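Local atomic coordinates of prohead core protein protease (Enterobacteria phage T4, PDB entry 5JBL), a protein that acts as a serine protease of the phage prohead core, cleaving many prohead proteins during capsid maturation and so making room for the DNA genome. Residues 27-33 against 155-161; 99-105 against 184-189; 113-117 against 142-146. The protein carries 3 engineered substitutions. All coordinates share one frame; numbering follows the deposited sequence.

In the fold
Contacts 1 and 2 have centres about 8 Å apart and meet in one mixed sheet, where strands 157-168 and 181-189 are neighbours; Arg161 of contact 1 and Asp187 of contact 2 join in a salt bridge. Contact 3 lies farther out, its centre about 9 Å from that of contact 2 and 15 Å from that of contact 1, and it meets contact 2 through the pairing of strands 99-101 and 115-125. Along the chain the order is 27-33, 99-105, 113-117, 142-146, 155-161, 184-189, so contacts 1 and 2 interlock while contact 3 closes within both. Contacts 1 and 2 hold the active-site positions, contact 3 part of the homomultimerization region, and all three reach a neighbouring subunit.

Contact 1 of 3, residues 27-33 against 155-161; sequences IETWGQP and IPGVASR. Engineered in segment 155-161: Ala159 (natural residue Ser).
The indole of Trp30 meets Ser160 edge-on: NE1 gives a nearly straight hydrogen bond to OG (2.8 Å, 170° at the hydrogen), and the oxygen lies almost in the ring plane. Ser160 OG sits between its own backbone N and carbonyl carbon (chi1 60°), which turns it to that ring edge, while Glu28 CB covers part of one face of the indole. Backbone pairing supplies the frame. Glu28 and Ser160 form an antiparallel hydrogen-bonded pair, Glu28 N to Ser160 O at 3.0 Å and Ser160 N to Glu28 O at 2.9 Å. On the face opposite the Glu28 side chain, the methyl of the engineered Ala159, which replaces the active-site serine, lies 3.1 Å from Glu28 O, the carbonyl of the inferred autolysis bond between Glu28 and Thr29. Beyond the Thr29-Ala159 pair two more backbone bonds follow, Trp30 N to Val158 O and Val158 N to Gly31 O, the latter at 2.9 Å. Farther along, Pro33 CG and Val158 CG1 touch tip to tip at 3.6 Å. Gln32 crosses Ile155 at about a right angle, and its NE2 binds Ile155 O (2.8 Å) from above the carbonyl plane; that amide also bonds to Thr95 O of a neighbouring subunit. In the second shell, the Glu28 carboxylate turns away from this strand pair and is held by Tyr76, Arg74, Asn70 and Asn72. A strand paired antiparallel to the active-site strand, with its cleavable carbonyl at the nucleophile position, is consistent with a substrate-like N-terminal segment blocking the catalytic centre.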
loop_
_atom_site.group_PDB
_atom_site.type_symbol
_atom_site.label_atom_id
_atom_site.label_comp_id
_atom_site.label_asym_id
_atom_site.label_seq_id
_atom_site.Cartn_x
_atom_site.Cartn_y
_atom_site.Cartn_z
ATOM N N ILE C 27 14.102 15.992 -17.366
ATOM C CA ILE C 27 14.535 15.172 -16.237
ATOM C C ILE C 27 15.992 14.795 -16.453
ATOM O O ILE C 27 16.347 14.273 -17.510
ATOM C CB ILE C 27 13.672 13.905 -16.099
ATOM C CG1 ILE C 27 12.207 14.286 -15.887
ATOM C CG2 ILE C 27 14.188 13.023 -14.946
ATOM C CD1 ILE C 27 11.319 13.096 -15.575
ATOM N N GLU C 28 16.829 15.031 -15.447
ATOM C CA GLU C 28 18.250 14.737 -15.570
ATOM C C GLU C 28 18.676 13.822 -14.440
ATOM O O GLU C 28 18.177 13.945 -13.325
ATOM C CB GLU C 28 19.091 16.007 -15.522
ATOM C CG GLU C 28 18.525 17.181 -16.300
ATOM C CD GLU C 28 18.507 16.967 -17.807
ATOM O OE1 GLU C 28 19.193 16.049 -18.309
ATOM O OE2 GLU C 28 17.792 17.725 -18.496
ATOM N N THR C 29 19.589 12.902 -14.730
ATOM C CA THR C 29 20.282 12.163 -13.686
ATOM C C THR C 29 21.680 12.748 -13.511
ATOM O O THR C 29 22.323 13.160 -14.482
ATOM C CB THR C 29 20.352 10.672 -14.020
ATOM O OG1 THR C 29 20.986 10.504 -15.297
ATOM C CG2 THR C 29 18.962 10.089 -14.067
ATOM N N TRP C 30 22.133 12.818 -12.263
ATOM C CA TRP C 30 23.391 13.483 -11.947
ATOM C C TRP C 30 24.358 12.612 -11.147
ATOM O O TRP C 30 25.346 13.136 -10.627
ATOM C CB TRP C 30 23.130 14.775 -11.176
ATOM C CG TRP C 30 22.305 15.785 -11.898
ATOM C CD1 TRP C 30 20.998 16.108 -11.640
ATOM C CD2 TRP C 30 22.726 16.638 -12.969
ATOM N NE1 TRP C 30 20.581 17.109 -12.496
ATOM C CE2 TRP C 30 21.619 17.446 -13.323
ATOM C CE3 TRP C 30 23.920 16.771 -13.697
ATOM C CZ2 TRP C 30 21.678 18.391 -14.346
ATOM C CZ3 TRP C 30 23.974 17.707 -14.714
ATOM C CH2 TRP C 30 22.854 18.503 -15.033
ATOM N N GLY C 31 24.100 11.320 -11.008
ATOM C CA GLY C 31 25.039 10.441 -10.337
ATOM C C GLY C 31 24.740 10.270 -8.866
ATOM O O GLY C 31 23.665 10.605 -8.365
ATOM N N GLN C 32 25.724 9.714 -8.154
ATOM C CA GLN C 32 25.545 9.385 -6.744
ATOM C C GLN C 32 26.221 10.444 -5.897
ATOM O O GLN C 32 27.441 10.651 -6.042
ATOM C CB GLN C 32 26.130 8.016 -6.419
ATOM C CG GLN C 32 25.441 6.835 -7.081
ATOM C CD GLN C 32 26.239 5.557 -6.895
ATOM O OE1 GLN C 32 27.412 5.513 -7.244
ATOM N NE2 GLN C 32 25.620 4.522 -6.319
ATOM N N PRO C 33 25.491 11.151 -5.046
ATOM C CA PRO C 33 26.146 12.108 -4.151
ATOM C C PRO C 33 27.082 11.382 -3.197
ATOM O O PRO C 33 26.774 10.296 -2.696
ATOM C CB PRO C 33 24.977 12.767 -3.411
ATOM C CG PRO C 33 23.769 12.447 -4.179
ATOM C CD PRO C 33 24.025 11.239 -5.020
ATOM N N ILE C 155 23.514 3.050 -2.313
ATOM C CA ILE C 155 23.917 4.431 -2.557
ATOM C C ILE C 155 23.065 4.965 -3.705
ATOM O O ILE C 155 23.279 4.597 -4.874
ATOM C CB ILE C 155 25.416 4.560 -2.853
ATOM C CG1 ILE C 155 26.219 4.091 -1.637
ATOM C CG2 ILE C 155 25.754 6.012 -3.231
ATOM C CD1 ILE C 155 27.715 4.095 -1.854
ATOM N N PRO C 156 22.112 5.832 -3.433
ATOM C CA PRO C 156 21.212 6.296 -4.488
ATOM C C PRO C 156 21.875 7.270 -5.444
ATOM O O PRO C 156 22.808 7.996 -5.088
ATOM C CB PRO C 156 20.085 6.984 -3.711
ATOM C CG PRO C 156 20.714 7.376 -2.402
ATOM C CD PRO C 156 21.733 6.331 -2.100
ATOM N N GLY C 157 21.343 7.293 -6.672
ATOM C CA GLY C 157 21.574 8.407 -7.568
ATOM C C GLY C 157 20.547 9.488 -7.310
ATOM O O GLY C 157 19.563 9.291 -6.577
ATOM N N VAL C 158 20.780 10.664 -7.890
ATOM C CA VAL C 158 19.801 11.736 -7.781
ATOM C C VAL C 158 19.408 12.180 -9.182
ATOM O O VAL C 158 20.169 12.057 -10.147
ATOM C CB VAL C 158 20.282 12.938 -6.935
ATOM C CG1 VAL C 158 20.462 12.515 -5.489
ATOM C CG2 VAL C 158 21.577 13.560 -7.522
ATOM N N ALA C 159 18.186 12.683 -9.285
ATOM C CA ALA C 159 17.674 13.244 -10.522
ATOM C C ALA C 159 17.007 14.566 -10.208
ATOM O O ALA C 159 16.424 14.733 -9.129
ATOM C CB ALA C 159 16.641 12.308 -11.196
ATOM N N SER C 160 17.065 15.491 -11.164
ATOM C CA SER C 160 16.340 16.749 -11.058
ATOM C C SER C 160 15.238 16.772 -12.105
ATOM O O SER C 160 15.292 16.041 -13.096
ATOM C CB SER C 160 17.275 17.963 -11.230
ATOM O OG SER C 160 17.920 17.955 -12.506
ATOM N N ARG C 161 14.219 17.596 -11.850
ATOM C CA ARG C 161 13.120 17.843 -12.776
ATOM C C ARG C 161 12.988 19.336 -13.053
ATOM O O ARG C 161 13.151 20.167 -12.155
ATOM C CB ARG C 161 11.787 17.307 -12.224
ATOM C CG ARG C 161 11.721 15.804 -12.042
ATOM C CD ARG C 161 10.316 15.380 -11.651
ATOM N NE ARG C 161 10.234 15.000 -10.253
ATOM C CZ ARG C 161 9.113 14.944 -9.550
ATOM N NH1 ARG C 161 7.953 15.273 -10.108
ATOM N NH2 ARG C 161 9.158 14.561 -8.281
HETATM O O HOH W 1 21.292 9.753 -11.164
HETATM O O HOH W 2 24.071 9.213 -2.445
#

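Contact 2 of 3, residues 99-105 against 184-189. Engineered in segment 99-105: Ala104 (natural residue His).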
loop_
_atom_site.group_PDB
_atom_site.type_symbol
_atom_site.label_atom_id
_atom_site.label_comp_id
_atom_site.label_asym_id
_atom_site.label_seq_id
_atom_site.Cartn_x
_atom_site.Cartn_y
_atom_site.Cartn_z
ATOM N N LEU C 99 10.441 19.260 -1.505
ATOM C CA LEU C 99 10.308 17.814 -1.439
ATOM C C LEU C 99 10.824 17.145 -2.709
ATOM O O LEU C 99 10.857 17.731 -3.797
ATOM C CB LEU C 99 8.840 17.431 -1.224
ATOM C CG LEU C 99 8.198 18.065 0.009
ATOM C CD1 LEU C 99 6.719 17.693 0.151
ATOM C CD2 LEU C 99 8.978 17.638 1.253
ATOM N N GLY C 100 11.226 15.878 -2.559
ATOM C CA GLY C 100 11.529 15.047 -3.702
ATOM C C GLY C 100 11.038 13.638 -3.448
ATOM O O GLY C 100 10.715 13.284 -2.324
ATOM N N GLU C 101 11.021 12.833 -4.513
ATOM C CA GLU C 101 10.392 11.522 -4.494
ATOM C C GLU C 101 11.435 10.429 -4.680
ATOM O O GLU C 101 12.612 10.690 -4.907
ATOM C CB GLU C 101 9.316 11.431 -5.579
ATOM C CG GLU C 101 8.252 12.534 -5.460
ATOM C CD GLU C 101 7.130 12.443 -6.506
ATOM O OE1 GLU C 101 6.815 11.331 -6.987
ATOM O OE2 GLU C 101 6.548 13.498 -6.851
ATOM N N LEU C 102 10.981 9.191 -4.573
ATOM C CA LEU C 102 11.782 8.023 -4.909
ATOM C C LEU C 102 11.296 7.552 -6.274
ATOM O O LEU C 102 10.113 7.237 -6.421
ATOM C CB LEU C 102 11.623 6.931 -3.848
ATOM C CG LEU C 102 12.320 5.577 -4.056
ATOM C CD1 LEU C 102 13.809 5.784 -4.254
ATOM C CD2 LEU C 102 12.078 4.690 -2.840
ATOM N N ASN C 103 12.202 7.560 -7.268
ATOM C CA ASN C 103 11.922 7.497 -8.711
ATOM C C ASN C 103 11.498 8.863 -9.223
ATOM O O ASN C 103 10.719 9.559 -8.561
ATOM C CB ASN C 103 10.830 6.475 -9.057
ATOM C CG ASN C 103 11.251 5.061 -8.764
ATOM O OD1 ASN C 103 12.416 4.709 -8.936
ATOM N ND2 ASN C 103 10.307 4.239 -8.305
ATOM N N ALA C 104 11.984 9.253 -10.405
ATOM C CA ALA C 104 11.599 10.531 -10.986
ATOM C C ALA C 104 10.404 10.297 -11.904
ATOM O O ALA C 104 10.568 9.708 -12.980
ATOM C CB ALA C 104 12.759 11.155 -11.749
ATOM N N PRO C 105 9.211 10.739 -11.536
ATOM C CA PRO C 105 8.027 10.481 -12.355
ATOM C C PRO C 105 7.921 11.489 -13.486
ATOM O O PRO C 105 8.555 12.558 -13.448
ATOM C CB PRO C 105 6.882 10.648 -11.347
ATOM C CG PRO C 105 7.388 11.716 -10.419
ATOM C CD PRO C 105 8.886 11.470 -10.295
ATOM N N VAL C 184 11.913 20.430 -9.248
ATOM C CA VAL C 184 12.251 19.498 -8.177
ATOM C C VAL C 184 13.758 19.320 -8.200
ATOM O O VAL C 184 14.308 18.838 -9.198
ATOM C CB VAL C 184 11.556 18.132 -8.336
ATOM C CG1 VAL C 184 11.984 17.198 -7.203
ATOM C CG2 VAL C 184 10.041 18.299 -8.365
ATOM N N GLY C 185 14.430 19.696 -7.109
ATOM C CA GLY C 185 15.883 19.661 -7.103
ATOM C C GLY C 185 16.455 18.252 -7.068
ATOM O O GLY C 185 17.473 17.976 -7.714
ATOM N N VAL C 186 15.826 17.348 -6.306
ATOM C CA VAL C 186 16.328 15.983 -6.126
ATOM C C VAL C 186 15.171 14.997 -5.991
ATOM O O VAL C 186 14.323 15.142 -5.110
ATOM C CB VAL C 186 17.236 15.842 -4.885
ATOM C CG1 VAL C 186 17.493 14.335 -4.610
ATOM C CG2 VAL C 186 18.537 16.567 -5.104
ATOM N N ASP C 187 15.174 13.969 -6.845
ATOM C CA ASP C 187 14.524 12.690 -6.606
ATOM C C ASP C 187 15.609 11.634 -6.415
ATOM O O ASP C 187 16.636 11.663 -7.106
ATOM C CB ASP C 187 13.645 12.248 -7.790
ATOM C CG ASP C 187 12.442 13.132 -8.010
ATOM O OD1 ASP C 187 11.741 13.484 -7.029
ATOM O OD2 ASP C 187 12.167 13.437 -9.191
ATOM N N ALA C 188 15.381 10.670 -5.524
ATOM C CA ALA C 188 16.306 9.545 -5.432
ATOM C C ALA C 188 15.953 8.507 -6.488
ATOM O O ALA C 188 14.785 8.128 -6.641
ATOM C CB ALA C 188 16.282 8.933 -4.028
ATOM N N VAL C 189 16.963 8.057 -7.239
ATOM C CA VAL C 189 16.745 7.186 -8.387
ATOM C C VAL C 189 17.800 6.095 -8.419
ATOM O O VAL C 189 18.893 6.236 -7.872
ATOM C CB VAL C 189 16.738 7.968 -9.724
ATOM C CG1 VAL C 189 15.600 8.947 -9.736
ATOM C CG2 VAL C 189 18.081 8.713 -9.944
HETATM O O HOH W 3 13.746 18.130 -4.411
#
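Val184 opens the contact by setting CG1, which lies opposite its backbone N, 3.6 Å from Leu99 O. The chain then turns a corner at Gly185, and a water that accepts a hydrogen bond from Val186 N reaches back to Leu99 O. Val186 contributes its carbonyl: the oxygen is 3.1 Å from Gly100 CA in a CA-H...O contact, and the bare CA of Gly100 lets the carbonyl come this close. Asp187 carries the polar part. With CG beside the backbone N (chi1 -67°), the carboxylate swings to segment 99-105, and Glu101 N bonds to OD1 at 2.7 Å (161° at the hydrogen) from the anti side. OD2 comes within 3.5 Å of the methyl of the engineered Ala104, which stands where the active-site histidine belongs. The Glu101 and Asp187 side chains run side by side, their carboxylate planes 65° apart. Ala188 forms a single backbone bridge with Leu102, the two chains running in roughly the same direction: Ala188 N reaches Glu101 O at 2.8 Å and Ala188 O accepts from Asn103 N at 2.7 Å, while the Ala188 methyl packs against Leu102 CD1. Last comes Val189, whose CG1 lies 4.1 Å from Ala104 CB and so borders the active-site position. Arg161 links the two acids, NE to Asp187 OD2 and NH2 to Glu101 OE2, and Glu101 OE2 also takes Arg107 and Asp111 N. Asp187 thus has both oxygens engaged, one by a backbone N-H and one by Arg161, which fixes the rotation of its carboxylate beside the histidine position.

Contact 3 of 3, residues 113-117 against 142-146; sequences MQAAI and PGDKL
Pro142 lies against the backbone of 113-117 with successive ring atoms. Its CB is 3.6 Å from Gln114 O, with Ala115 O slightly farther off; CG, also 3.6 Å from Gln114 O, sits near Gln114 CA as well; CD ends the ring 4.1 Å from Met113 O. No hydrogen bond crosses the segments, so the fit rests on packing. Farther along the strand, the Ala116 methyl points at the helix and lies 3.6 Å from Pro142 O, the carbonyl that also accepts Leu146 N in the first turn. The same methyl touches Leu146 CD2 at 3.9 Å. Leu146 CG stands opposite its own N (chi1 173°), which lowers CD2 onto the strand; there it meets Ile117 CG2 at 3.4 Å, tighter than ordinary van der Waals contact. The axes of strand 115-117 and helix 142-146 approach to 6.8 Å, their directions 40° apart. Ala116 and Ile117 both face Gly100 in a classic beta bulge. Pro142 also packs on Met113 of a neighbouring subunit, and Lys145 NZ bonds to Ala115 O of that subunit. Here the first turn of a helix from the experimentally defined homomultimerization region packs on the bulged start of strand 115-125, at the pentamer interface.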
loop_
_atom_site.group_PDB
_atom_site.type_symbol
_atom_site.label_atom_id
_atom_site.label_comp_id
_atom_site.label_asym_id
_atom_site.label_seq_id
_atom_site.Cartn_x
_atom_site.Cartn_y
_atom_site.Cartn_z
ATOM N N MET C 113 2.351 12.962 -1.094
ATOM C CA MET C 113 2.110 11.586 -0.664
ATOM C C MET C 113 3.238 10.651 -1.081
ATOM O O MET C 113 3.381 9.569 -0.501
ATOM C CB MET C 113 0.779 11.084 -1.233
ATOM C CG MET C 113 -0.369 10.964 -0.223
ATOM S SD MET C 113 -0.153 9.735 1.087
ATOM C CE MET C 113 0.128 8.279 0.097
ATOM N N GLN C 114 4.029 11.027 -2.081
ATOM C CA GLN C 114 5.118 10.194 -2.573
ATOM C C GLN C 114 6.489 10.741 -2.212
ATOM O O GLN C 114 7.516 10.173 -2.620
ATOM C CB GLN C 114 4.979 10.022 -4.084
ATOM C CG GLN C 114 3.695 9.258 -4.470
ATOM C CD GLN C 114 3.628 8.906 -5.951
ATOM O OE1 GLN C 114 4.422 8.105 -6.443
ATOM N NE2 GLN C 114 2.684 9.514 -6.670
ATOM N N ALA C 115 6.530 11.786 -1.401
ATOM C CA ALA C 115 7.785 12.426 -1.041
ATOM C C ALA C 115 8.654 11.490 -0.206
ATOM O O ALA C 115 8.165 10.774 0.681
ATOM C CB ALA C 115 7.505 13.726 -0.278
ATOM N N ALA C 116 9.952 11.472 -0.525
ATOM C CA ALA C 116 10.916 10.697 0.228
ATOM C C ALA C 116 12.030 11.526 0.848
ATOM O O ALA C 116 12.671 11.045 1.793
ATOM C CB ALA C 116 11.522 9.587 -0.664
ATOM N N ILE C 117 12.290 12.743 0.351
ATOM C CA ILE C 117 13.356 13.594 0.864
ATOM C C ILE C 117 12.874 15.029 0.886
ATOM O O ILE C 117 11.921 15.402 0.200
ATOM C CB ILE C 117 14.656 13.519 0.020
ATOM C CG1 ILE C 117 14.402 13.957 -1.420
ATOM C CG2 ILE C 117 15.218 12.144 0.015
ATOM C CD1 ILE C 117 14.824 15.409 -1.685
ATOM N N PRO C 142 7.363 6.056 1.036
ATOM C CA PRO C 142 8.623 6.167 0.288
ATOM C C PRO C 142 9.793 6.659 1.108
ATOM O O PRO C 142 10.935 6.301 0.801
ATOM C CB PRO C 142 8.278 7.167 -0.828
ATOM C CG PRO C 142 6.777 7.013 -0.995
ATOM C CD PRO C 142 6.255 6.785 0.391
ATOM N N GLY C 143 9.575 7.503 2.114
ATOM C CA GLY C 143 10.711 7.925 2.916
ATOM C C GLY C 143 11.339 6.764 3.673
ATOM O O GLY C 143 12.562 6.582 3.676
ATOM N N ASP C 144 10.502 5.973 4.352
ATOM C CA ASP C 144 10.995 4.791 5.054
ATOM C C ASP C 144 11.592 3.783 4.094
ATOM O O ASP C 144 12.541 3.082 4.456
ATOM C CB ASP C 144 9.865 4.128 5.850
ATOM C CG ASP C 144 9.645 4.769 7.202
ATOM O OD1 ASP C 144 10.584 5.446 7.714
ATOM O OD2 ASP C 144 8.541 4.568 7.774
ATOM N N LYS C 145 11.047 3.682 2.878
ATOM C CA LYS C 145 11.623 2.774 1.892
ATOM C C LYS C 145 13.020 3.230 1.506
ATOM O O LYS C 145 13.955 2.420 1.446
ATOM C CB LYS C 145 10.722 2.692 0.654
ATOM C CG LYS C 145 11.219 1.760 -0.458
ATOM C CD LYS C 145 11.137 0.324 -0.032
ATOM C CE LYS C 145 11.649 -0.631 -1.082
ATOM N NZ LYS C 145 12.584 -1.565 -0.400
ATOM N N LEU C 146 13.172 4.522 1.200
ATOM C CA LEU C 146 14.494 5.060 0.890
ATOM C C LEU C 146 15.457 4.849 2.057
ATOM O O LEU C 146 16.585 4.376 1.869
ATOM C CB LEU C 146 14.377 6.541 0.543
ATOM C CG LEU C 146 15.676 7.326 0.345
ATOM C CD1 LEU C 146 16.547 6.720 -0.762
ATOM C CD2 LEU C 146 15.288 8.746 0.002
#